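Long-range contacts in periplasmic binding protein (Veillonella parvula, PDB 4OVK), which probably captures a solute outside the cytoplasmic membrane and delivers it to an ABC transporter, although the identity of that solute is not established: residues K180-Q185 and W229-I234; K187-A192 and Q255-I260; A192-V197 and D213-W218; D245-D250 and H266-A271. One frame throughout, in Å; residues are numbered along the deposited sequence.

Contact 1. Residues K180-Q185 and W229-I234; sequences KVLYLQ and WDPDII
Lys180, first residue of strand 180-184, meets Trp229 at the end of helix 223-229 and Asp232 just before the parallel strand 233-236. Its backbone N donates an almost straight bond to Asp232 OD2, 2.8 Å long, which uses the anti lone pair of that oxygen. In the side chain, CG stands anti to the backbone N (chi1 -170°) and CD passes Trp229 O; the chain bends at chi3, which places CE, and NZ beyond it binds the same Trp229 O at 2.9 Å, on a lone pair. Lys180 O accepts from Ile233 N at 3.1 Å and, weakly, from Asp232 N, and Leu182 N continues the pairing to Ile233 O at 3.0 Å.

Apolar contacts lie on both faces of the sheet. Val181 CG2 lies 4.2 Å from Ile233 CB, the two side chains side by side. Opposite them, Leu182 CD1 approaches Trp229 CZ3 at 3.7 Å, its side chain crossing the indole at about a right angle, while Leu182 CB rests on Pro231.

Asp230 OD1 accepts from Lys261 N. The two strands are the central pair of a four-stranded parallel sheet, ordered 208-209, 180-184, 233-236, 268-270; helix 285-296 covers the Val181 and Ile233 face, and strand 190-192 packs on Leu182 and Leu184.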
# COMPACT_ATOMS: atom_id res chain seq x y z
N LYS A 180 10.62 10.08 18.50
CA LYS A 180 9.22 10.44 18.32
C LYS A 180 8.94 10.74 16.85
O LYS A 180 9.59 11.60 16.25
CB LYS A 180 8.86 11.64 19.18
CG LYS A 180 7.37 11.92 19.24
CD LYS A 180 7.03 13.11 20.12
CE LYS A 180 7.43 12.89 21.57
NZ LYS A 180 6.78 13.90 22.44
N VAL A 181 7.96 10.04 16.28
CA VAL A 181 7.70 10.07 14.84
C VAL A 181 6.28 10.55 14.58
O VAL A 181 5.33 10.05 15.20
CB VAL A 181 7.87 8.68 14.18
CG1 VAL A 181 7.71 8.77 12.67
CG2 VAL A 181 9.21 8.05 14.55
N LEU A 182 6.16 11.51 13.65
CA LEU A 182 4.88 12.05 13.20
C LEU A 182 4.68 11.64 11.74
O LEU A 182 5.58 11.85 10.90
CB LEU A 182 4.89 13.57 13.28
CG LEU A 182 3.57 14.25 12.87
CD1 LEU A 182 2.48 13.92 13.88
CD2 LEU A 182 3.77 15.75 12.75
N TYR A 183 3.53 11.04 11.43
CA TYR A 183 3.19 10.72 10.05
C TYR A 183 2.18 11.78 9.58
O TYR A 183 1.02 11.78 9.98
CB TYR A 183 2.62 9.30 9.96
CG TYR A 183 2.91 8.56 8.65
CD1 TYR A 183 2.41 9.02 7.44
CD2 TYR A 183 3.67 7.40 8.63
CE1 TYR A 183 2.65 8.34 6.25
CE2 TYR A 183 3.94 6.72 7.44
CZ TYR A 183 3.41 7.19 6.26
OH TYR A 183 3.65 6.50 5.09
N LEU A 184 2.68 12.73 8.79
CA LEU A 184 1.90 13.87 8.33
C LEU A 184 1.29 13.55 6.96
O LEU A 184 2.02 13.21 6.02
CB LEU A 184 2.80 15.13 8.27
CG LEU A 184 2.19 16.46 7.80
CD1 LEU A 184 1.09 16.95 8.74
CD2 LEU A 184 3.28 17.52 7.68
N GLN A 185 -0.04 13.64 6.85
CA GLN A 185 -0.71 13.29 5.59
C GLN A 185 -0.55 14.35 4.51
O GLN A 185 -0.36 14.02 3.33
CB GLN A 185 -2.20 13.04 5.79
CG GLN A 185 -2.80 12.23 4.63
CD GLN A 185 -4.29 11.98 4.74
OE1 GLN A 185 -4.82 11.02 4.18
NE2 GLN A 185 -5.00 12.87 5.43
N TRP A 229 4.38 18.26 20.82
CA TRP A 229 4.94 16.92 20.60
C TRP A 229 6.42 17.01 20.26
O TRP A 229 7.23 16.26 20.79
CB TRP A 229 4.20 16.18 19.47
CG TRP A 229 2.74 15.91 19.72
CD1 TRP A 229 2.12 15.83 20.93
CD2 TRP A 229 1.73 15.67 18.73
NE1 TRP A 229 0.77 15.57 20.76
CE2 TRP A 229 0.51 15.46 19.42
CE3 TRP A 229 1.74 15.61 17.33
CZ2 TRP A 229 -0.68 15.21 18.75
CZ3 TRP A 229 0.55 15.35 16.67
CH2 TRP A 229 -0.64 15.15 17.38
N ASP A 230 6.75 17.94 19.36
CA ASP A 230 8.14 18.16 18.92
C ASP A 230 8.78 16.87 18.39
O ASP A 230 9.76 16.37 18.95
CB ASP A 230 8.97 18.78 20.05
CG ASP A 230 10.21 19.51 19.54
OD1 ASP A 230 10.35 19.67 18.31
OD2 ASP A 230 11.03 19.96 20.38
N PRO A 231 8.22 16.31 17.30
CA PRO A 231 8.73 15.04 16.80
C PRO A 231 10.18 15.13 16.32
O PRO A 231 10.63 16.20 15.85
CB PRO A 231 7.77 14.71 15.64
CG PRO A 231 7.22 16.02 15.21
CD PRO A 231 7.13 16.84 16.46
N ASP A 232 10.90 14.03 16.50
CA ASP A 232 12.28 13.86 16.01
C ASP A 232 12.35 13.54 14.52
O ASP A 232 13.33 13.87 13.83
CB ASP A 232 12.97 12.74 16.79
CG ASP A 232 13.01 12.99 18.30
OD1 ASP A 232 13.72 13.93 18.73
OD2 ASP A 232 12.32 12.25 19.05
N ILE A 233 11.32 12.85 14.03
CA ILE A 233 11.24 12.39 12.64
C ILE A 233 9.84 12.69 12.12
O ILE A 233 8.86 12.51 12.85
CB ILE A 233 11.53 10.88 12.54
CG1 ILE A 233 12.97 10.57 12.95
CG2 ILE A 233 11.29 10.35 11.12
CD1 ILE A 233 13.26 9.09 13.14
N ILE A 234 9.74 13.17 10.88
CA ILE A 234 8.44 13.40 10.23
C ILE A 234 8.46 12.62 8.92
O ILE A 234 9.41 12.74 8.14
CB ILE A 234 8.19 14.90 9.94
CG1 ILE A 234 8.10 15.70 11.25
CG2 ILE A 234 6.90 15.08 9.12
CD1 ILE A 234 8.19 17.21 11.06

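Contact 2. Residues K187-A192 and Q255-I260; sequences KNLTVA and QNWSNI
Gln255 reaches across to Lys187 and Leu189, two residues of the loop that leads into strand 190-192, and its side chain takes part in most of the pairs. From CB, which points at the loop, the chain places CG beside the backbone N and anti to the carbonyl carbon (chi1 -57°), then runs on extended. CG comes within 4.2 Å of Leu189 CD1. The amide carbon CD sits 3.8 Å from Leu189 CD2, and the two side chains meet tip to tip.

At the end the amide divides its work. NE2 donates to Lys187 O at 2.9 Å; the acceptor lies in the amide plane of Gln255, whereas the donor stands above the carbonyl plane of Lys187. OE1 accepts from Trp257 NE1, also at 2.9 Å, in its own carbonyl plane and in the plane of the indole, and accepts a second hydrogen bond from a water that in turn accepts from Leu189 N at 3.0 Å. With NE2 and OE1 both engaged, the amide is probably held against a flip about chi3. The indole it anchors touches Leu189 CD2 through CZ2 at 4.1 Å, and Met223 and Ile226 of helix 223-229 pack against the same tryptophan.

Beyond the amide, Lys187 NZ turns away to a salt bridge with Asp240. Gln255 thus pins the loop before the two-stranded antiparallel sheet to the loop after helix 244-248, in which Asn256 OD1 accepts from Ser258 N and Ser258 OG, forming an Asx turn, and a type I beta turn from Trp257 leads to Ile260, the N-cap of helix 261-264.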
# COMPACT_ATOMS: atom_id res chain seq x y z
N LYS A 187 -0.84 19.11 3.67
CA LYS A 187 -0.53 20.50 4.02
C LYS A 187 -1.56 21.15 4.93
O LYS A 187 -1.51 22.37 5.16
CB LYS A 187 -0.39 21.33 2.73
CG LYS A 187 0.66 20.78 1.77
CD LYS A 187 0.87 21.69 0.57
CE LYS A 187 -0.08 21.37 -0.56
NZ LYS A 187 0.10 20.00 -1.12
N ASN A 188 -2.49 20.35 5.45
CA ASN A 188 -3.60 20.85 6.25
C ASN A 188 -3.61 20.23 7.65
O ASN A 188 -4.68 20.02 8.23
CB ASN A 188 -4.92 20.58 5.52
CG ASN A 188 -6.05 21.50 5.96
OD1 ASN A 188 -5.81 22.63 6.39
ND2 ASN A 188 -7.29 21.03 5.83
N LEU A 189 -2.42 19.93 8.18
CA LEU A 189 -2.26 19.51 9.58
C LEU A 189 -3.03 18.23 9.93
O LEU A 189 -3.46 18.04 11.07
CB LEU A 189 -2.63 20.65 10.53
CG LEU A 189 -1.73 21.89 10.43
CD1 LEU A 189 -2.35 23.07 11.15
CD2 LEU A 189 -0.35 21.57 10.99
N THR A 190 -3.17 17.35 8.95
CA THR A 190 -3.80 16.05 9.17
C THR A 190 -2.71 15.01 9.35
O THR A 190 -1.79 14.91 8.54
CB THR A 190 -4.71 15.68 8.00
OG1 THR A 190 -5.69 16.71 7.85
CG2 THR A 190 -5.41 14.35 8.27
N VAL A 191 -2.83 14.23 10.43
CA VAL A 191 -1.80 13.29 10.84
C VAL A 191 -2.41 11.91 11.05
O VAL A 191 -3.64 11.78 11.22
CB VAL A 191 -1.09 13.76 12.13
CG1 VAL A 191 -0.57 15.19 11.95
CG2 VAL A 191 -2.03 13.70 13.34
N ALA A 192 -1.56 10.89 11.05
CA ALA A 192 -1.98 9.53 11.33
C ALA A 192 -2.27 9.36 12.82
O ALA A 192 -1.41 9.63 13.65
CB ALA A 192 -0.89 8.56 10.91
N GLN A 255 1.41 27.92 9.36
CA GLN A 255 2.21 26.90 10.04
C GLN A 255 3.65 27.35 10.13
O GLN A 255 4.22 27.86 9.18
CB GLN A 255 2.14 25.56 9.29
CG GLN A 255 0.72 25.03 9.10
CD GLN A 255 0.63 23.88 8.13
OE1 GLN A 255 1.54 23.05 8.01
NE2 GLN A 255 -0.49 23.80 7.42
N ASN A 256 4.22 27.17 11.31
CA ASN A 256 5.61 27.46 11.55
C ASN A 256 6.28 26.19 12.06
O ASN A 256 6.13 25.81 13.23
CB ASN A 256 5.75 28.61 12.56
CG ASN A 256 7.19 29.05 12.75
OD1 ASN A 256 8.13 28.43 12.26
ND2 ASN A 256 7.37 30.13 13.49
N TRP A 257 7.00 25.54 11.16
CA TRP A 257 7.68 24.28 11.44
C TRP A 257 9.14 24.49 11.91
O TRP A 257 9.79 23.53 12.28
CB TRP A 257 7.65 23.40 10.18
CG TRP A 257 6.28 22.88 9.87
CD1 TRP A 257 5.33 23.50 9.12
CD2 TRP A 257 5.71 21.65 10.32
NE1 TRP A 257 4.19 22.73 9.08
CE2 TRP A 257 4.39 21.59 9.81
CE3 TRP A 257 6.18 20.60 11.11
CZ2 TRP A 257 3.54 20.51 10.05
CZ3 TRP A 257 5.33 19.52 11.36
CH2 TRP A 257 4.03 19.48 10.83
N SER A 258 9.62 25.74 11.91
CA SER A 258 11.07 26.01 12.01
C SER A 258 11.76 25.58 13.30
O SER A 258 12.98 25.35 13.31
CB SER A 258 11.37 27.49 11.75
OG SER A 258 10.86 28.32 12.78
N ASN A 259 11.00 25.46 14.39
CA ASN A 259 11.56 25.13 15.70
C ASN A 259 11.32 23.67 16.12
O ASN A 259 11.61 23.30 17.26
CB ASN A 259 10.99 26.08 16.75
CG ASN A 259 11.41 27.52 16.52
OD1 ASN A 259 12.58 27.80 16.24
ND2 ASN A 259 10.46 28.45 16.65
N ILE A 260 10.82 22.85 15.19
CA ILE A 260 10.56 21.43 15.47
C ILE A 260 11.87 20.66 15.27
O ILE A 260 12.57 20.88 14.29
CB ILE A 260 9.48 20.86 14.53
CG1 ILE A 260 8.15 21.61 14.71
CG2 ILE A 260 9.31 19.36 14.74
CD1 ILE A 260 7.35 21.19 15.91
O HOH W 1 0.39 20.47 7.35

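Contact 3. Residues A192-V197 and D213-W218; sequences AGNNSV and DTKGSW
Ala192 and Trp218 form an antiparallel, non-hydrogen-bonded pair at one end of a two-stranded sheet, beyond which a type I beta turn from Gly193 to Ser196 lies against residues 213-217. Three backbone bonds hold the loops together. Gly193 N donates to Ser217 O at 2.8 Å. Asn194 N reaches Thr214 O, also at 2.8 Å, and Asn195 N follows with a 3.1 Å bond to Gly216 O. The approach is close enough that a CB on Gly193 would clash with Gly216 O.

Among polar side chains, Asn195 OD1 takes the N-H of Gly216 at 2.8 Å. In Asn194, CG lies between the backbone N and the carbonyl carbon (chi1 64°), a position 3.3 Å from Thr214 O. The amide beyond it has OD1 3.7 Å from Lys215 CA, and its ND2 bonds to Lys212 O. An alanine at Asn194 would probably leave Lys212 O without this donor and open a gap beside Thr214 and Lys215.

The apolar part is small: Trp218 CZ3 lies 3.7 Å from Ala192 CB. Ser196, the N-cap of helix 197-204, caps Gln199 N, and its OG also donates in plane to Gly193 O at 2.7 Å.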
# COMPACT_ATOMS: atom_id res chain seq x y z
N ALA A 192 -1.56 10.89 11.05
CA ALA A 192 -1.98 9.53 11.33
C ALA A 192 -2.27 9.36 12.82
O ALA A 192 -1.41 9.63 13.65
CB ALA A 192 -0.89 8.56 10.91
N GLY A 193 -3.49 8.93 13.14
CA GLY A 193 -3.94 8.77 14.52
C GLY A 193 -3.75 7.35 15.02
O GLY A 193 -3.24 6.48 14.29
N ASN A 194 -4.18 7.09 16.25
CA ASN A 194 -3.89 5.79 16.89
C ASN A 194 -4.74 4.61 16.40
O ASN A 194 -4.55 3.49 16.87
CB ASN A 194 -3.90 5.91 18.42
CG ASN A 194 -5.27 6.28 18.97
OD1 ASN A 194 -6.31 5.82 18.48
ND2 ASN A 194 -5.27 7.11 20.02
N ASN A 195 -5.66 4.84 15.47
CA ASN A 195 -6.34 3.74 14.78
C ASN A 195 -5.71 3.40 13.43
O ASN A 195 -6.16 2.48 12.76
CB ASN A 195 -7.82 4.05 14.60
CG ASN A 195 -8.53 4.26 15.92
OD1 ASN A 195 -9.11 5.32 16.16
ND2 ASN A 195 -8.49 3.26 16.78
N SER A 196 -4.66 4.13 13.03
CA SER A 196 -4.01 3.88 11.73
C SER A 196 -3.01 2.75 11.79
O SER A 196 -2.34 2.53 12.81
CB SER A 196 -3.29 5.13 11.23
OG SER A 196 -2.20 5.45 12.08
N VAL A 197 -2.88 2.03 10.68
CA VAL A 197 -1.79 1.07 10.51
C VAL A 197 -0.43 1.77 10.58
O VAL A 197 0.56 1.17 11.00
CB VAL A 197 -1.91 0.31 9.17
CG1 VAL A 197 -1.77 1.25 7.98
CG2 VAL A 197 -0.89 -0.83 9.11
N ASP A 213 -1.96 9.94 21.32
CA ASP A 213 -3.21 10.23 22.01
C ASP A 213 -4.26 10.89 21.11
O ASP A 213 -5.28 11.36 21.60
CB ASP A 213 -2.93 11.09 23.25
CG ASP A 213 -2.04 10.37 24.26
OD1 ASP A 213 -2.26 9.16 24.51
OD2 ASP A 213 -1.11 11.00 24.81
N THR A 214 -4.03 10.89 19.80
CA THR A 214 -5.01 11.39 18.82
C THR A 214 -5.74 10.20 18.19
O THR A 214 -5.11 9.30 17.63
CB THR A 214 -4.32 12.23 17.73
OG1 THR A 214 -3.72 13.39 18.32
CG2 THR A 214 -5.32 12.70 16.67
N LYS A 215 -7.07 10.20 18.27
CA LYS A 215 -7.90 9.09 17.79
C LYS A 215 -8.08 9.16 16.28
O LYS A 215 -7.83 10.20 15.68
CB LYS A 215 -9.28 9.13 18.46
CG LYS A 215 -9.27 9.12 19.98
CD LYS A 215 -10.66 9.42 20.52
CE LYS A 215 -10.62 9.80 22.00
NZ LYS A 215 -10.04 8.71 22.84
N GLY A 216 -8.52 8.06 15.68
CA GLY A 216 -8.87 8.02 14.25
C GLY A 216 -7.73 7.51 13.38
O GLY A 216 -6.63 7.28 13.89
N SER A 217 -7.98 7.34 12.08
CA SER A 217 -6.92 6.90 11.16
C SER A 217 -6.12 8.10 10.64
O SER A 217 -4.90 8.13 10.80
CB SER A 217 -7.48 6.03 10.02
OG SER A 217 -8.39 6.74 9.21
N TRP A 218 -6.82 9.07 10.05
CA TRP A 218 -6.23 10.35 9.65
C TRP A 218 -7.04 11.47 10.32
O TRP A 218 -8.25 11.58 10.12
CB TRP A 218 -6.26 10.52 8.13
CG TRP A 218 -5.40 9.51 7.37
CD1 TRP A 218 -5.84 8.47 6.60
CD2 TRP A 218 -3.97 9.47 7.31
NE1 TRP A 218 -4.77 7.78 6.07
CE2 TRP A 218 -3.61 8.37 6.49
CE3 TRP A 218 -2.96 10.25 7.87
CZ2 TRP A 218 -2.29 8.04 6.22
CZ3 TRP A 218 -1.64 9.92 7.60
CH2 TRP A 218 -1.31 8.82 6.78

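Contact 4. Residues D245-D250 and H266-A271; sequences DDIYQD and HRVYKA
Tyr248 and His266 form an edge-to-face aromatic pair where the end of helix 244-248 packs on the edge strand 268-270 of a parallel sheet. The imidazole brings its edge to the phenol: His266 ND1 stands 3.4 Å above the Tyr248 ring plane, over its centre. The two planes make an angle of 51°, and the centroids are 4.5 Å apart. The tyrosine points toward the strand from the helix, with CG anti to the carbonyl carbon (chi1 -64°).

Val268 slides past the tyrosine in the opposite direction, its CG2 3.6 Å from Tyr248 CE1. One residue earlier on the helix, Ile247 CG2 meets Val268 CG2 at 4.2 Å, adding to a buried apolar patch with Leu236, Val263 and Trp257. A phenylalanine in place of Tyr248 would probably leave Val268 N without its acceptor and the bridging water without one partner.

Schellman motifs end two helices here. Asp250 and His266, each with positive phi, are their C-prime residues, Asp250 closing helix 244-248 and His266 closing helix 261-264, which sets His266 two residues before strand 268-270. On the strand's other side, Arg267 NE bonds to Tyr269 OH, and Arg267 NH1 to Leu295 O. At the phenol tip, Tyr248 OH accepts from Val268 N at 3.2 Å and lies 2.6 Å from a water that donates to Val268 O.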
# COMPACT_ATOMS: atom_id res chain seq x y z
N ASP A 245 11.15 19.97 1.40
CA ASP A 245 11.50 21.38 1.24
C ASP A 245 10.31 22.32 1.51
O ASP A 245 10.52 23.48 1.87
CB ASP A 245 12.13 21.64 -0.13
CG ASP A 245 13.60 21.22 -0.20
OD1 ASP A 245 14.21 20.88 0.84
OD2 ASP A 245 14.17 21.23 -1.32
N ASP A 246 9.07 21.83 1.39
CA ASP A 246 7.88 22.63 1.77
C ASP A 246 7.85 22.95 3.27
O ASP A 246 7.40 24.03 3.69
CB ASP A 246 6.59 21.89 1.39
CG ASP A 246 6.50 21.62 -0.12
OD1 ASP A 246 7.09 22.39 -0.91
OD2 ASP A 246 5.82 20.63 -0.50
N ILE A 247 8.32 22.00 4.07
CA ILE A 247 8.44 22.17 5.51
C ILE A 247 9.70 22.99 5.84
O ILE A 247 9.63 23.95 6.60
CB ILE A 247 8.51 20.80 6.23
CG1 ILE A 247 7.23 19.98 6.05
CG2 ILE A 247 8.83 20.98 7.71
CD1 ILE A 247 5.97 20.56 6.65
N TYR A 248 10.84 22.61 5.28
CA TYR A 248 12.11 23.30 5.56
C TYR A 248 12.05 24.80 5.23
O TYR A 248 12.63 25.62 5.95
CB TYR A 248 13.27 22.66 4.78
CG TYR A 248 13.59 21.22 5.17
CD1 TYR A 248 13.57 20.80 6.50
CD2 TYR A 248 13.93 20.28 4.20
CE1 TYR A 248 13.87 19.49 6.84
CE2 TYR A 248 14.24 18.97 4.53
CZ TYR A 248 14.20 18.58 5.85
OH TYR A 248 14.53 17.29 6.19
N GLN A 249 11.36 25.15 4.15
CA GLN A 249 11.25 26.55 3.72
C GLN A 249 9.93 27.23 4.14
O GLN A 249 9.61 28.31 3.65
CB GLN A 249 11.42 26.64 2.22
CG GLN A 249 12.74 26.07 1.71
CD GLN A 249 13.03 26.50 0.28
OE1 GLN A 249 12.73 27.62 -0.13
NE2 GLN A 249 13.64 25.60 -0.49
N ASP A 250 9.19 26.59 5.05
CA ASP A 250 7.93 27.13 5.59
C ASP A 250 7.06 27.73 4.49
O ASP A 250 6.73 28.91 4.50
CB ASP A 250 8.19 28.15 6.72
CG ASP A 250 8.36 27.48 8.08
OD1 ASP A 250 7.48 26.68 8.49
OD2 ASP A 250 9.38 27.76 8.74
N HIS A 266 16.80 18.16 9.99
CA HIS A 266 16.59 17.70 8.61
C HIS A 266 16.25 16.21 8.55
O HIS A 266 16.90 15.42 7.83
CB HIS A 266 17.77 18.06 7.70
CG HIS A 266 17.94 19.53 7.48
ND1 HIS A 266 17.28 20.22 6.49
CD2 HIS A 266 18.69 20.45 8.13
CE1 HIS A 266 17.60 21.49 6.54
NE2 HIS A 266 18.46 21.66 7.53
N ARG A 267 15.24 15.84 9.32
CA ARG A 267 14.73 14.48 9.39
C ARG A 267 13.24 14.47 9.00
O ARG A 267 12.39 13.88 9.70
CB ARG A 267 14.97 13.91 10.79
CG ARG A 267 16.46 13.81 11.14
CD ARG A 267 16.76 12.57 11.97
NE ARG A 267 16.67 11.37 11.14
CZ ARG A 267 16.63 10.12 11.60
NH1 ARG A 267 16.55 9.11 10.74
NH2 ARG A 267 16.66 9.88 12.90
N VAL A 268 12.94 15.14 7.89
CA VAL A 268 11.62 15.14 7.24
C VAL A 268 11.74 14.37 5.94
O VAL A 268 12.52 14.74 5.05
CB VAL A 268 11.11 16.56 6.91
CG1 VAL A 268 9.70 16.52 6.34
CG2 VAL A 268 11.17 17.46 8.14
N TYR A 269 10.97 13.29 5.84
CA TYR A 269 11.13 12.33 4.75
C TYR A 269 9.81 12.04 4.05
O TYR A 269 8.81 11.74 4.71
CB TYR A 269 11.63 11.02 5.31
CG TYR A 269 12.93 11.12 6.09
CD1 TYR A 269 14.13 11.32 5.43
CD2 TYR A 269 12.94 11.02 7.47
CE1 TYR A 269 15.33 11.40 6.15
CE2 TYR A 269 14.12 11.08 8.19
CZ TYR A 269 15.31 11.29 7.52
OH TYR A 269 16.50 11.36 8.25
N LYS A 270 9.82 12.10 2.72
CA LYS A 270 8.68 11.64 1.92
C LYS A 270 8.63 10.11 1.83
O LYS A 270 9.60 9.45 1.43
CB LYS A 270 8.76 12.23 0.52
CG LYS A 270 7.60 11.93 -0.42
CD LYS A 270 6.35 12.69 -0.03
CE LYS A 270 5.41 12.86 -1.20
NZ LYS A 270 4.14 13.49 -0.81
N ALA A 271 7.48 9.53 2.17
CA ALA A 271 7.34 8.08 2.11
C ALA A 271 7.56 7.58 0.69
O ALA A 271 7.10 8.20 -0.28
CB ALA A 271 5.97 7.65 2.59
O HOH W 2 15.05 15.51 4.35

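From the N terminus, the chain first enters these contacts at strand 180-184 and turns into strand 190-192, whose Ala192 N pairs with Tyr183 O. Contact 3, which shares Ala192 with contact 2, closes first, nested inside the loops of contacts 1 and 2. Contact 1 closes next, setting strand 233-236 beside strand 180-184; it crosses contact 2, whose first segment lies inside its loop and whose second lies beyond it. Contacts 2 and 4 also cross: 245-250 opens before 255-260 closes contact 2, and Asp250 OD1 meets Trp257 N between them. Contact 4 closes last, as strand 268-270 joins 233-236. Together they tie the parallel sheet to its two-stranded neighbour and the surrounding helices.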